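Long-range contacts in putative HMP/thiamine permease protein YkoE (Bacillus subtilis, PDB 5EDL), which binds thiamine as the membrane-embedded S component of an ECF-type transporter and probably moves it, or related hydroxymethylpyrimidine compounds, across the membrane: residues M10-S14 against V66-A71; G36-E41 against Y142-M146; G45-I49 against L157-G162; A55-R59 against M178-E183. All coordinates share one frame; numbering follows the deposited sequence.

The four contacts are spread along the six-helix membrane bundle and on to the following helix 179-192, with the bound thiamine between interactions 2 and 3. Tyr40 in interaction 2 and Trp47 in interaction 3 both touch the ligand, and the two contacts share helix 140-170, their centres 18 Å apart. Interaction 1 reaches the same pocket through Glu68, whose carboxylate packs against the backbone of Trp47 and Phe48; its centre lies 14 Å from that of interaction 3. Interaction 4 stands away from the ligand, its centre 34 Å from that of interaction 2, and meets interaction 1 where Met10 CB packs on Ile58 CD1 at 3.8 Å.

Interaction 1: M10-S14 against V66-A71; sequences MSVIS and VSEIIA
Met10 and Ser14, one turn apart on helix 4-35, make most of the contact with Val66, Ser67 and Ile70 of helix 63-77. The methionine chain leaves its helix stretched out, with CG anti to the backbone N (chi1 179°), and turns only at its last torsion (chi3 54°). That bend swings the methyl CE onto Val66, 3.6 Å from CG1, the two side chains crossing at about a right angle. Behind the methyl, CG rests on Ser67 CB at 3.7 Å, while SD lies close to the Ser67 backbone. An alanine in place of Met10 would probably open a gap beside Val66 CG1, which no other residue of 10-14 meets, and leave Ser67 CB with Ser14 OG alone from this segment. The helices belong to the six-helix membrane bundle of an ECF S component and cross here at -45°, their local axes 8.6 Å apart. Ser14, Ser67 and Ala71, all small, lie at the crossing. Ser14 OG sits between two carbonyls, 2.9 Å from Ser67 O across the interface and 3.0 Å from Met10 O of its own helix; its single proton can serve either. The fit at this serine is tight, Ser14 CB touching Ile70 CG2 at 3.4 Å. Ala71 follows, with its CA 3.5 Å from Ser14 O in a CA-H...O contact. Ser67 OG turns back to bond Ala63 O, and Ser11 OG likewise bonds Ile7 O. Glu68 takes no part in this contact; its carboxylate lies in the thiamine pocket, bonded to Tyr21 and Gln93.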
loop_
_atom_site.group_PDB
_atom_site.type_symbol
_atom_site.label_atom_id
_atom_site.label_comp_id
_atom_site.label_asym_id
_atom_site.label_seq_id
_atom_site.Cartn_x
_atom_site.Cartn_y
_atom_site.Cartn_z
ATOM N N MET A 10 11.965 -2.062 6.282
ATOM C CA MET A 10 11.039 -2.206 5.175
ATOM C C MET A 10 10.639 -3.674 5.016
ATOM O O MET A 10 9.476 -3.989 4.798
ATOM C CB MET A 10 11.638 -1.669 3.876
ATOM C CG MET A 10 10.677 -1.838 2.711
ATOM S SD MET A 10 11.299 -1.364 1.103
ATOM C CE MET A 10 12.814 -2.316 0.978
ATOM N N SER A 11 11.611 -4.566 5.161
ATOM C CA SER A 11 11.363 -5.996 5.055
ATOM C C SER A 11 10.454 -6.519 6.165
ATOM O O SER A 11 9.549 -7.313 5.907
ATOM C CB SER A 11 12.685 -6.764 5.071
ATOM O OG SER A 11 13.467 -6.445 3.938
ATOM N N VAL A 12 10.695 -6.097 7.403
ATOM C CA VAL A 12 9.856 -6.577 8.494
ATOM C C VAL A 12 8.405 -6.157 8.278
ATOM O O VAL A 12 7.498 -6.955 8.478
ATOM C CB VAL A 12 10.349 -6.088 9.875
ATOM C CG1 VAL A 12 11.820 -6.427 10.056
ATOM C CG2 VAL A 12 10.106 -4.608 10.049
ATOM N N ILE A 13 8.189 -4.917 7.850
ATOM C CA ILE A 13 6.841 -4.436 7.559
ATOM C C ILE A 13 6.178 -5.246 6.434
ATOM O O ILE A 13 4.998 -5.578 6.517
ATOM C CB ILE A 13 6.844 -2.943 7.176
ATOM C CG1 ILE A 13 7.296 -2.091 8.365
ATOM C CG2 ILE A 13 5.457 -2.500 6.710
ATOM C CD1 ILE A 13 6.370 -2.174 9.563
ATOM N N SER A 14 6.948 -5.568 5.396
ATOM C CA SER A 14 6.443 -6.339 4.259
ATOM C C SER A 14 5.995 -7.720 4.686
ATOM O O SER A 14 4.953 -8.227 4.250
ATOM C CB SER A 14 7.515 -6.468 3.171
ATOM O OG SER A 14 7.827 -5.209 2.625
ATOM N N VAL A 66 9.427 -1.847 -3.871
ATOM C CA VAL A 66 10.106 -2.994 -3.291
ATOM C C VAL A 66 9.355 -3.581 -2.104
ATOM O O VAL A 66 9.242 -4.793 -1.986
ATOM C CB VAL A 66 11.541 -2.652 -2.851
ATOM C CG1 VAL A 66 12.197 -3.886 -2.235
ATOM C CG2 VAL A 66 12.356 -2.167 -4.045
ATOM N N SER A 67 8.827 -2.736 -1.235
ATOM C CA SER A 67 8.062 -3.237 -0.097
ATOM C C SER A 67 6.880 -4.125 -0.552
ATOM O O SER A 67 6.625 -5.163 0.041
ATOM C CB SER A 67 7.559 -2.074 0.754
ATOM O OG SER A 67 6.641 -1.275 0.029
ATOM N N GLU A 68 6.165 -3.710 -1.599
ATOM C CA GLU A 68 5.015 -4.462 -2.098
ATOM C C GLU A 68 5.456 -5.796 -2.728
ATOM O O GLU A 68 4.775 -6.811 -2.585
ATOM C CB GLU A 68 4.226 -3.611 -3.111
ATOM C CG GLU A 68 2.942 -4.248 -3.702
ATOM C CD GLU A 68 1.758 -4.307 -2.728
ATOM O OE1 GLU A 68 1.903 -3.925 -1.544
ATOM O OE2 GLU A 68 0.677 -4.762 -3.147
ATOM N N ILE A 69 6.578 -5.779 -3.443
ATOM C CA ILE A 69 7.131 -7.007 -4.005
ATOM C C ILE A 69 7.439 -8.016 -2.896
ATOM O O ILE A 69 7.040 -9.188 -2.980
ATOM C CB ILE A 69 8.396 -6.733 -4.838
ATOM C CG1 ILE A 69 8.023 -5.993 -6.126
ATOM C CG2 ILE A 69 9.159 -8.054 -5.155
ATOM C CD1 ILE A 69 9.209 -5.452 -6.875
ATOM N N ILE A 70 8.125 -7.565 -1.851
ATOM C CA ILE A 70 8.459 -8.452 -0.739
ATOM C C ILE A 70 7.195 -8.992 -0.048
ATOM O O ILE A 70 7.107 -10.188 0.253
ATOM C CB ILE A 70 9.346 -7.742 0.298
ATOM C CG1 ILE A 70 10.707 -7.386 -0.320
ATOM C CG2 ILE A 70 9.526 -8.618 1.522
ATOM C CD1 ILE A 70 11.518 -6.378 0.514
ATOM N N ALA A 71 6.229 -8.111 0.206
ATOM C CA ALA A 71 4.971 -8.530 0.807
ATOM C C ALA A 71 4.266 -9.595 -0.064
ATOM O O ALA A 71 3.753 -10.574 0.455
ATOM C CB ALA A 71 4.043 -7.314 1.033
#

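Interaction 2: G36-E41 against Y142-M146; sequences GPIAYE and YLLIM. With VIB (3-(4-amino-2-methyl-pyrimidin-5-ylmethyl)-5-(2-hydroxy-ethyl)-4-methyl-thiazol-3-ium), chain B.
The ring of Tyr142 meets Pro37 at its edge: Pro37 CG lies in the ring plane, 3.8 Å from Tyr142 CE2, and the two side chains cross at about a right angle. Ile38 CB approaches the same ring obliquely, and Tyr138 packs against it edge-to-face. The second flat group, Tyr40, is sandwiched. Over the centre of one face stands the thiazolium methyl CM4 of thiamine, a CH-pi contact 3.8 Å above the plane; over the opposite face stands the carbonyl oxygen of Pro37. An alanine at Tyr40 would probably leave that methyl without its aromatic floor and Tyr135 OH without one of its hydrogen-bonding partners. The segment follows helix 4-35, entered through Gly36 with positive phi (91°), and it borders the hydroxyethyl end of the thiamine pocket of this S component, with helix 140-170 behind it. Tyr142 OH pins the segment by accepting a bond from Ile38 N (3.2 Å, N-H...O 158°). Next to it, with CG anti to the carbonyl carbon (chi1 -74°) and a near-straight second torsion, Met146 brings SD to 3.8 Å from Pro37 CB, while its CG packs on Ile38 CB at 4.0 Å. Glu41 crosses over Met146 CB, with OE2 3.7 Å away. Its carboxylate looks past the contact, OE1 in a salt bridge with Arg150 and OE2 bonded to Tyr135 OH.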
loop_
_atom_site.group_PDB
_atom_site.type_symbol
_atom_site.label_atom_id
_atom_site.label_comp_id
_atom_site.label_asym_id
_atom_site.label_seq_id
_atom_site.Cartn_x
_atom_site.Cartn_y
_atom_site.Cartn_z
ATOM N N GLY A 36 -19.568 -12.546 -6.766
ATOM C CA GLY A 36 -18.851 -12.039 -7.918
ATOM C C GLY A 36 -17.755 -11.064 -7.505
ATOM O O GLY A 36 -17.643 -10.698 -6.330
ATOM N N PRO A 37 -16.947 -10.630 -8.478
ATOM C CA PRO A 37 -15.753 -9.821 -8.185
ATOM C C PRO A 37 -16.049 -8.505 -7.460
ATOM O O PRO A 37 -15.238 -8.091 -6.635
ATOM C CB PRO A 37 -15.149 -9.553 -9.575
ATOM C CG PRO A 37 -16.214 -9.893 -10.565
ATOM C CD PRO A 37 -17.067 -10.955 -9.910
ATOM N N ILE A 38 -17.174 -7.861 -7.751
ATOM C CA ILE A 38 -17.460 -6.567 -7.144
ATOM C C ILE A 38 -17.419 -6.662 -5.616
ATOM O O ILE A 38 -17.105 -5.690 -4.939
ATOM C CB ILE A 38 -18.830 -6.011 -7.598
ATOM C CG1 ILE A 38 -19.010 -4.564 -7.123
ATOM C CG2 ILE A 38 -19.990 -6.900 -7.115
ATOM C CD1 ILE A 38 -20.224 -3.885 -7.726
ATOM N N ALA A 39 -17.721 -7.841 -5.078
ATOM C CA ALA A 39 -17.785 -8.015 -3.627
ATOM C C ALA A 39 -16.444 -7.793 -2.905
ATOM O O ALA A 39 -16.445 -7.408 -1.736
ATOM C CB ALA A 39 -18.327 -9.399 -3.286
ATOM N N TYR A 40 -15.307 -8.026 -3.560
ATOM C CA TYR A 40 -14.038 -7.733 -2.879
ATOM C C TYR A 40 -13.473 -6.354 -3.211
ATOM O O TYR A 40 -12.441 -5.957 -2.673
ATOM C CB TYR A 40 -12.977 -8.805 -3.169
ATOM C CG TYR A 40 -12.650 -9.038 -4.632
ATOM C CD1 TYR A 40 -12.163 -8.009 -5.440
ATOM C CD2 TYR A 40 -12.774 -10.299 -5.183
ATOM C CE1 TYR A 40 -11.849 -8.231 -6.774
ATOM C CE2 TYR A 40 -12.470 -10.534 -6.508
ATOM C CZ TYR A 40 -12.006 -9.504 -7.300
ATOM O OH TYR A 40 -11.714 -9.764 -8.614
ATOM N N GLU A 41 -14.141 -5.610 -4.081
ATOM C CA GLU A 41 -13.602 -4.306 -4.462
ATOM C C GLU A 41 -13.489 -3.323 -3.273
ATOM O O GLU A 41 -12.504 -2.599 -3.169
ATOM C CB GLU A 41 -14.433 -3.701 -5.596
ATOM C CG GLU A 41 -14.311 -4.474 -6.921
ATOM C CD GLU A 41 -12.917 -4.381 -7.561
ATOM O OE1 GLU A 41 -12.027 -3.701 -7.002
ATOM O OE2 GLU A 41 -12.718 -4.976 -8.640
ATOM N N TYR A 142 -20.458 -2.458 -15.191
ATOM C CA TYR A 142 -19.897 -3.244 -14.105
ATOM C C TYR A 142 -18.436 -2.885 -13.858
ATOM O O TYR A 142 -18.007 -2.747 -12.713
ATOM C CB TYR A 142 -20.009 -4.731 -14.425
ATOM C CG TYR A 142 -19.774 -5.675 -13.270
ATOM C CD1 TYR A 142 -20.621 -5.685 -12.161
ATOM C CD2 TYR A 142 -18.747 -6.614 -13.317
ATOM C CE1 TYR A 142 -20.430 -6.583 -11.116
ATOM C CE2 TYR A 142 -18.554 -7.514 -12.291
ATOM C CZ TYR A 142 -19.396 -7.494 -11.191
ATOM O OH TYR A 142 -19.191 -8.388 -10.168
ATOM N N LEU A 143 -17.680 -2.771 -14.944
ATOM C CA LEU A 143 -16.260 -2.440 -14.845
ATOM C C LEU A 143 -16.069 -1.045 -14.262
ATOM O O LEU A 143 -15.203 -0.834 -13.414
ATOM C CB LEU A 143 -15.582 -2.540 -16.207
ATOM C CG LEU A 143 -15.349 -3.984 -16.673
ATOM C CD1 LEU A 143 -14.880 -4.027 -18.121
ATOM C CD2 LEU A 143 -14.338 -4.653 -15.738
ATOM N N LEU A 144 -16.883 -0.105 -14.725
ATOM C CA LEU A 144 -16.806 1.268 -14.260
ATOM C C LEU A 144 -17.100 1.342 -12.765
ATOM O O LEU A 144 -16.399 2.026 -12.018
ATOM C CB LEU A 144 -17.779 2.159 -15.047
ATOM C CG LEU A 144 -17.338 2.481 -16.482
ATOM C CD1 LEU A 144 -18.426 3.219 -17.278
ATOM C CD2 LEU A 144 -16.042 3.283 -16.469
ATOM N N ILE A 145 -18.132 0.633 -12.327
ATOM C CA ILE A 145 -18.475 0.623 -10.914
ATOM C C ILE A 145 -17.341 0.005 -10.080
ATOM O O ILE A 145 -16.977 0.531 -9.025
ATOM C CB ILE A 145 -19.794 -0.128 -10.664
ATOM C CG1 ILE A 145 -20.962 0.663 -11.262
ATOM C CG2 ILE A 145 -20.015 -0.314 -9.180
ATOM C CD1 ILE A 145 -22.268 -0.107 -11.333
ATOM N N MET A 146 -16.758 -1.085 -10.569
ATOM C CA MET A 146 -15.684 -1.747 -9.827
ATOM C C MET A 146 -14.427 -0.865 -9.741
ATOM O O MET A 146 -13.799 -0.796 -8.691
ATOM C CB MET A 146 -15.334 -3.103 -10.447
ATOM C CG MET A 146 -16.397 -4.197 -10.172
ATOM S SD MET A 146 -15.802 -5.895 -10.452
ATOM C CE MET A 146 -15.541 -5.829 -12.220
HETATM C CM2 VIB B . -0.296 -8.626 -2.870
HETATM N N4A VIB B . -4.441 -7.628 -5.272
HETATM C CM4 VIB B . -8.663 -9.978 -5.186
HETATM O O1 VIB B . -8.538 -8.620 -8.802
HETATM C C7 VIB B . -8.342 -9.896 -9.379
HETATM C C6 VIB B . -8.556 -10.935 -8.306
HETATM C C2 VIB B . -5.089 -10.943 -6.393
HETATM S S1 VIB B . -5.895 -11.199 -7.711
HETATM C C5 VIB B . -7.367 -10.857 -7.365
HETATM C C4 VIB B . -7.436 -10.416 -5.993
HETATM N N3 VIB B . -5.993 -10.479 -5.379
HETATM C C7A VIB B . -5.745 -10.127 -3.984
HETATM C C4A VIB B . -3.698 -8.477 -4.366
HETATM N N3A VIB B . -2.432 -8.193 -4.053
HETATM C C2A VIB B . -1.751 -9.004 -3.197
HETATM N N1A VIB B . -2.367 -10.098 -2.647
HETATM C C6A VIB B . -3.656 -10.400 -2.953
HETATM C C5A VIB B . -4.320 -9.569 -3.819
#

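Interaction 3: G45-I49 against L157-G162; sequences GIWFI and LAGLLG. With VIB (3-(4-amino-2-methyl-pyrimidin-5-ylmethyl)-5-(2-hydroxy-ethyl)-4-methyl-thiazol-3-ium), chain B.
Ala158 CB packs against the 45-49 segment, 3.3 Å from Gly45 O and 3.7 Å from Phe48 CB, at the edge of the phenylalanine ring. It belongs to a wider pi-type turn at 157-160 within helix 140-170, in the middle of the S-component bundle. Beside it Leu157 CB lies 3.8 Å from Gly45 C, where a side chain at this glycine would be pressed hard against the leucine. Ile49, with CG1 anti to the backbone N (chi1 -167°), reaches helix 140-170: CD1 packs on Leu161 CG at 3.8 Å, CG1 on Gly162 CA at 3.6 Å. The same CD1 is 3.5 Å from Leu157 O, a buried carbonyl without any partner in the model, consistent with the widened turn. Ile46 CD1 adds a contact to Leu161 CD2.

Further out, Ser153 OG bonds Gly45 N, tying the start of the segment to helix 140-170, and Phe24 of helix 4-35 touches Ile46 and Trp47. The segment in turn presents Trp47 to thiamine. Tyr21 O fixes the indole through NE1, and one face, backed on the other by Ile46 CG2 near its rim, carries the ligand, whose bridging carbon C7A stands 3.3 Å above the Trp47 plane.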
loop_
_atom_site.group_PDB
_atom_site.type_symbol
_atom_site.label_atom_id
_atom_site.label_comp_id
_atom_site.label_asym_id
_atom_site.label_seq_id
_atom_site.Cartn_x
_atom_site.Cartn_y
_atom_site.Cartn_z
ATOM N N GLY A 45 -8.044 -1.957 -1.470
ATOM C CA GLY A 45 -6.935 -1.088 -1.117
ATOM C C GLY A 45 -6.035 -1.622 -0.010
ATOM O O GLY A 45 -4.894 -1.172 0.131
ATOM N N ILE A 46 -6.536 -2.565 0.787
ATOM C CA ILE A 46 -5.708 -3.166 1.828
ATOM C C ILE A 46 -4.479 -3.827 1.210
ATOM O O ILE A 46 -3.408 -3.827 1.821
ATOM C CB ILE A 46 -6.468 -4.223 2.669
ATOM C CG1 ILE A 46 -5.792 -4.415 4.027
ATOM C CG2 ILE A 46 -6.522 -5.553 1.948
ATOM C CD1 ILE A 46 -5.839 -3.170 4.928
ATOM N N TRP A 47 -4.621 -4.382 0.005
ATOM C CA TRP A 47 -3.486 -5.061 -0.634
ATOM C C TRP A 47 -2.414 -4.099 -1.145
ATOM O O TRP A 47 -1.377 -4.553 -1.650
ATOM C CB TRP A 47 -3.962 -5.969 -1.788
ATOM C CG TRP A 47 -4.716 -7.177 -1.290
ATOM C CD1 TRP A 47 -4.254 -8.154 -0.450
ATOM C CD2 TRP A 47 -6.062 -7.537 -1.619
ATOM N NE1 TRP A 47 -5.239 -9.095 -0.227
ATOM C CE2 TRP A 47 -6.360 -8.731 -0.930
ATOM C CE3 TRP A 47 -7.048 -6.957 -2.432
ATOM C CZ2 TRP A 47 -7.603 -9.360 -1.032
ATOM C CZ3 TRP A 47 -8.281 -7.576 -2.522
ATOM C CH2 TRP A 47 -8.549 -8.763 -1.822
ATOM N N PHE A 48 -2.663 -2.793 -1.030
ATOM C CA PHE A 48 -1.654 -1.783 -1.404
ATOM C C PHE A 48 -0.997 -1.085 -0.203
ATOM O O PHE A 48 -0.077 -0.278 -0.378
ATOM C CB PHE A 48 -2.242 -0.661 -2.271
ATOM C CG PHE A 48 -3.200 -1.108 -3.333
ATOM C CD1 PHE A 48 -3.045 -2.318 -3.989
ATOM C CD2 PHE A 48 -4.261 -0.286 -3.684
ATOM C CE1 PHE A 48 -3.945 -2.704 -4.978
ATOM C CE2 PHE A 48 -5.164 -0.657 -4.666
ATOM C CZ PHE A 48 -5.008 -1.875 -5.320
ATOM N N ILE A 49 -1.490 -1.351 0.999
ATOM C CA ILE A 49 -1.131 -0.512 2.143
ATOM C C ILE A 49 0.380 -0.510 2.430
ATOM O O ILE A 49 0.925 0.503 2.835
ATOM C CB ILE A 49 -1.903 -0.937 3.427
ATOM C CG1 ILE A 49 -1.757 0.150 4.501
ATOM C CG2 ILE A 49 -1.420 -2.292 3.931
ATOM C CD1 ILE A 49 -2.719 -0.001 5.657
ATOM N N LEU A 157 -8.114 2.777 2.150
ATOM C CA LEU A 157 -7.524 1.645 2.868
ATOM C C LEU A 157 -6.020 1.524 2.670
ATOM O O LEU A 157 -5.352 0.843 3.433
ATOM C CB LEU A 157 -8.189 0.329 2.449
ATOM C CG LEU A 157 -9.679 0.205 2.778
ATOM C CD1 LEU A 157 -10.173 -1.217 2.486
ATOM C CD2 LEU A 157 -9.942 0.609 4.221
ATOM N N ALA A 158 -5.490 2.165 1.637
ATOM C CA ALA A 158 -4.045 2.218 1.474
ATOM C C ALA A 158 -3.519 3.592 1.888
ATOM O O ALA A 158 -2.709 3.690 2.810
ATOM C CB ALA A 158 -3.644 1.890 0.052
ATOM N N GLY A 159 -3.998 4.648 1.234
ATOM C CA GLY A 159 -3.507 5.993 1.499
ATOM C C GLY A 159 -3.780 6.489 2.919
ATOM O O GLY A 159 -2.852 6.760 3.681
ATOM N N LEU A 160 -5.052 6.613 3.275
ATOM C CA LEU A 160 -5.426 7.131 4.586
ATOM C C LEU A 160 -5.083 6.161 5.727
ATOM O O LEU A 160 -4.499 6.557 6.732
ATOM C CB LEU A 160 -6.923 7.460 4.627
ATOM C CG LEU A 160 -7.449 8.027 5.955
ATOM C CD1 LEU A 160 -6.791 9.370 6.268
ATOM C CD2 LEU A 160 -8.958 8.194 5.913
ATOM N N LEU A 161 -5.464 4.900 5.571
ATOM C CA LEU A 161 -5.195 3.902 6.596
ATOM C C LEU A 161 -3.689 3.649 6.743
ATOM O O LEU A 161 -3.204 3.397 7.839
ATOM C CB LEU A 161 -5.919 2.590 6.280
ATOM C CG LEU A 161 -5.738 1.509 7.350
ATOM C CD1 LEU A 161 -6.290 2.004 8.698
ATOM C CD2 LEU A 161 -6.372 0.175 6.938
ATOM N N GLY A 162 -2.968 3.725 5.632
ATOM C CA GLY A 162 -1.526 3.569 5.638
ATOM C C GLY A 162 -0.848 4.690 6.413
ATOM O O GLY A 162 0.088 4.451 7.164
HETATM C CM2 VIB B . -0.296 -8.626 -2.870
HETATM N N4A VIB B . -4.441 -7.628 -5.272
HETATM C CM4 VIB B . -8.663 -9.978 -5.186
HETATM O O1 VIB B . -8.538 -8.620 -8.802
HETATM C C7 VIB B . -8.342 -9.896 -9.379
HETATM C C6 VIB B . -8.556 -10.935 -8.306
HETATM C C2 VIB B . -5.089 -10.943 -6.393
HETATM S S1 VIB B . -5.895 -11.199 -7.711
HETATM C C5 VIB B . -7.367 -10.857 -7.365
HETATM C C4 VIB B . -7.436 -10.416 -5.993
HETATM N N3 VIB B . -5.993 -10.479 -5.379
HETATM C C7A VIB B . -5.745 -10.127 -3.984
HETATM C C4A VIB B . -3.698 -8.477 -4.366
HETATM N N3A VIB B . -2.432 -8.193 -4.053
HETATM C C2A VIB B . -1.751 -9.004 -3.197
HETATM N N1A VIB B . -2.367 -10.098 -2.647
HETATM C C6A VIB B . -3.656 -10.400 -2.953
HETATM C C5A VIB B . -4.320 -9.569 -3.819
#

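Interaction 4: A55-R59 against M178-E183; sequences AYMIR and MALGKE
Arg59 and Glu183 face each other with extended chains: the arginine sets CG anti to its carbonyl carbon (chi1 -59°), whereas the glutamate sends CG opposite its own backbone N, and each then runs straight to its charged end. The contact joins the C-terminal end of transmembrane helix 49-58, where Arg59 leaves helical geometry with positive phi, to the start of helix 179-192, with Met178 at the N-cap position. The salt bridge is made by a single oxygen. Glu183 OE1 comes in at the guanidinium edge, 2.8 Å from Arg59 NH1, with NH2 also close at a distance short enough to be doubtful in detail; both bonds are weak, and the planes are turned 51° apart. Arg59 NE donates back to Tyr56 O of its own segment at 2.8 Å (N-H...O 150°), which fixes the rotation of the group; its CD packs on Ala179 CB at 3.7 Å. Leu180 packs obliquely against Tyr56 and Met57, CD1 3.7 Å from Tyr56 CE2 and CD2 4.1 Å from Met57 CG. Its backbone N, at the open first turn of the helix, donates to Met57 O at 3.1 Å. The side chains of Ile58 and Met178 lie side by side. Tyr56 OH, bonded to Asp167, shares water 1 with Glu183 OE2. The other water spans the two helix ends, donating to Ile58 O and accepting from Ala179 N at 2.8 Å.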
loop_
_atom_site.group_PDB
_atom_site.type_symbol
_atom_site.label_atom_id
_atom_site.label_comp_id
_atom_site.label_asym_id
_atom_site.label_seq_id
_atom_site.Cartn_x
_atom_site.Cartn_y
_atom_site.Cartn_z
ATOM N N ALA A 55 6.788 3.962 1.914
ATOM C CA ALA A 55 7.163 5.237 1.301
ATOM C C ALA A 55 7.041 6.382 2.308
ATOM O O ALA A 55 7.945 7.198 2.451
ATOM C CB ALA A 55 6.309 5.525 0.070
ATOM N N TYR A 56 5.902 6.433 2.988
ATOM C CA TYR A 56 5.636 7.496 3.953
ATOM C C TYR A 56 6.637 7.447 5.124
ATOM O O TYR A 56 7.081 8.487 5.614
ATOM C CB TYR A 56 4.183 7.384 4.431
ATOM C CG TYR A 56 3.710 8.399 5.455
ATOM C CD1 TYR A 56 3.571 9.743 5.136
ATOM C CD2 TYR A 56 3.359 7.991 6.726
ATOM C CE1 TYR A 56 3.122 10.663 6.084
ATOM C CE2 TYR A 56 2.905 8.886 7.671
ATOM C CZ TYR A 56 2.795 10.218 7.355
ATOM O OH TYR A 56 2.333 11.068 8.314
ATOM N N MET A 57 7.030 6.245 5.535
ATOM C CA MET A 57 7.989 6.096 6.631
ATOM C C MET A 57 9.408 6.443 6.211
ATOM O O MET A 57 10.104 7.154 6.920
ATOM C CB MET A 57 7.993 4.669 7.187
ATOM C CG MET A 57 6.793 4.287 8.042
ATOM S SD MET A 57 7.049 2.620 8.727
ATOM C CE MET A 57 8.840 2.504 8.559
ATOM N N ILE A 58 9.831 5.924 5.060
ATOM C CA ILE A 58 11.241 5.940 4.691
ATOM C C ILE A 58 11.571 7.096 3.752
ATOM O O ILE A 58 12.626 7.715 3.870
ATOM C CB ILE A 58 11.648 4.599 4.045
ATOM C CG1 ILE A 58 11.517 3.477 5.078
ATOM C CG2 ILE A 58 13.057 4.689 3.470
ATOM C CD1 ILE A 58 11.685 2.082 4.507
ATOM N N ARG A 59 10.651 7.373 2.830
ATOM C CA ARG A 59 10.695 8.558 1.981
ATOM C C ARG A 59 11.908 8.566 1.051
ATOM O O ARG A 59 12.530 9.596 0.839
ATOM C CB ARG A 59 10.657 9.828 2.853
ATOM C CG ARG A 59 9.399 9.877 3.727
ATOM C CD ARG A 59 9.139 11.218 4.417
ATOM N NE ARG A 59 7.846 11.159 5.094
ATOM C CZ ARG A 59 7.284 12.149 5.768
ATOM N NH1 ARG A 59 7.901 13.314 5.895
ATOM N NH2 ARG A 59 6.098 11.963 6.330
ATOM N N MET A 178 13.986 6.769 11.164
ATOM C CA MET A 178 13.424 6.985 9.827
ATOM C C MET A 178 13.004 8.436 9.576
ATOM O O MET A 178 12.826 9.209 10.511
ATOM C CB MET A 178 12.203 6.087 9.609
ATOM C CG MET A 178 12.372 4.629 10.033
ATOM S SD MET A 178 13.220 3.608 8.818
ATOM C CE MET A 178 14.924 3.909 9.260
ATOM N N ALA A 179 12.815 8.783 8.305
ATOM C CA ALA A 179 12.323 10.102 7.931
ATOM C C ALA A 179 11.037 10.488 8.686
ATOM O O ALA A 179 10.919 11.613 9.154
ATOM C CB ALA A 179 12.095 10.172 6.427
ATOM N N LEU A 180 10.078 9.568 8.804
ATOM C CA LEU A 180 8.822 9.896 9.493
ATOM C C LEU A 180 9.066 10.185 10.979
ATOM O O LEU A 180 8.446 11.082 11.556
ATOM C CB LEU A 180 7.789 8.777 9.345
ATOM C CG LEU A 180 6.473 8.982 10.102
ATOM C CD1 LEU A 180 5.733 10.233 9.618
ATOM C CD2 LEU A 180 5.571 7.751 9.959
ATOM N N GLY A 181 9.954 9.410 11.592
ATOM C CA GLY A 181 10.357 9.659 12.965
ATOM C C GLY A 181 11.048 11.004 13.138
ATOM O O GLY A 181 10.810 11.709 14.110
ATOM N N LYS A 182 11.911 11.358 12.195
ATOM C CA LYS A 182 12.560 12.664 12.199
ATOM C C LYS A 182 11.531 13.787 12.091
ATOM O O LYS A 182 11.666 14.828 12.744
ATOM C CB LYS A 182 13.571 12.771 11.057
ATOM C CG LYS A 182 14.780 11.854 11.204
ATOM C CD LYS A 182 15.848 12.191 10.166
ATOM C CE LYS A 182 17.092 11.324 10.324
ATOM N NZ LYS A 182 16.876 9.931 9.833
ATOM N N GLU A 183 10.506 13.571 11.263
ATOM C CA GLU A 183 9.436 14.549 11.110
ATOM C C GLU A 183 8.706 14.764 12.433
ATOM O O GLU A 183 8.460 15.896 12.830
ATOM C CB GLU A 183 8.438 14.124 10.027
ATOM C CG GLU A 183 7.231 15.061 9.932
ATOM C CD GLU A 183 6.157 14.583 8.953
ATOM O OE1 GLU A 183 6.411 13.629 8.191
ATOM O OE2 GLU A 183 5.051 15.169 8.943
HETATM O O HOH W 1 3.097 13.498 8.299
HETATM O O HOH W 2 14.043 7.556 6.075
#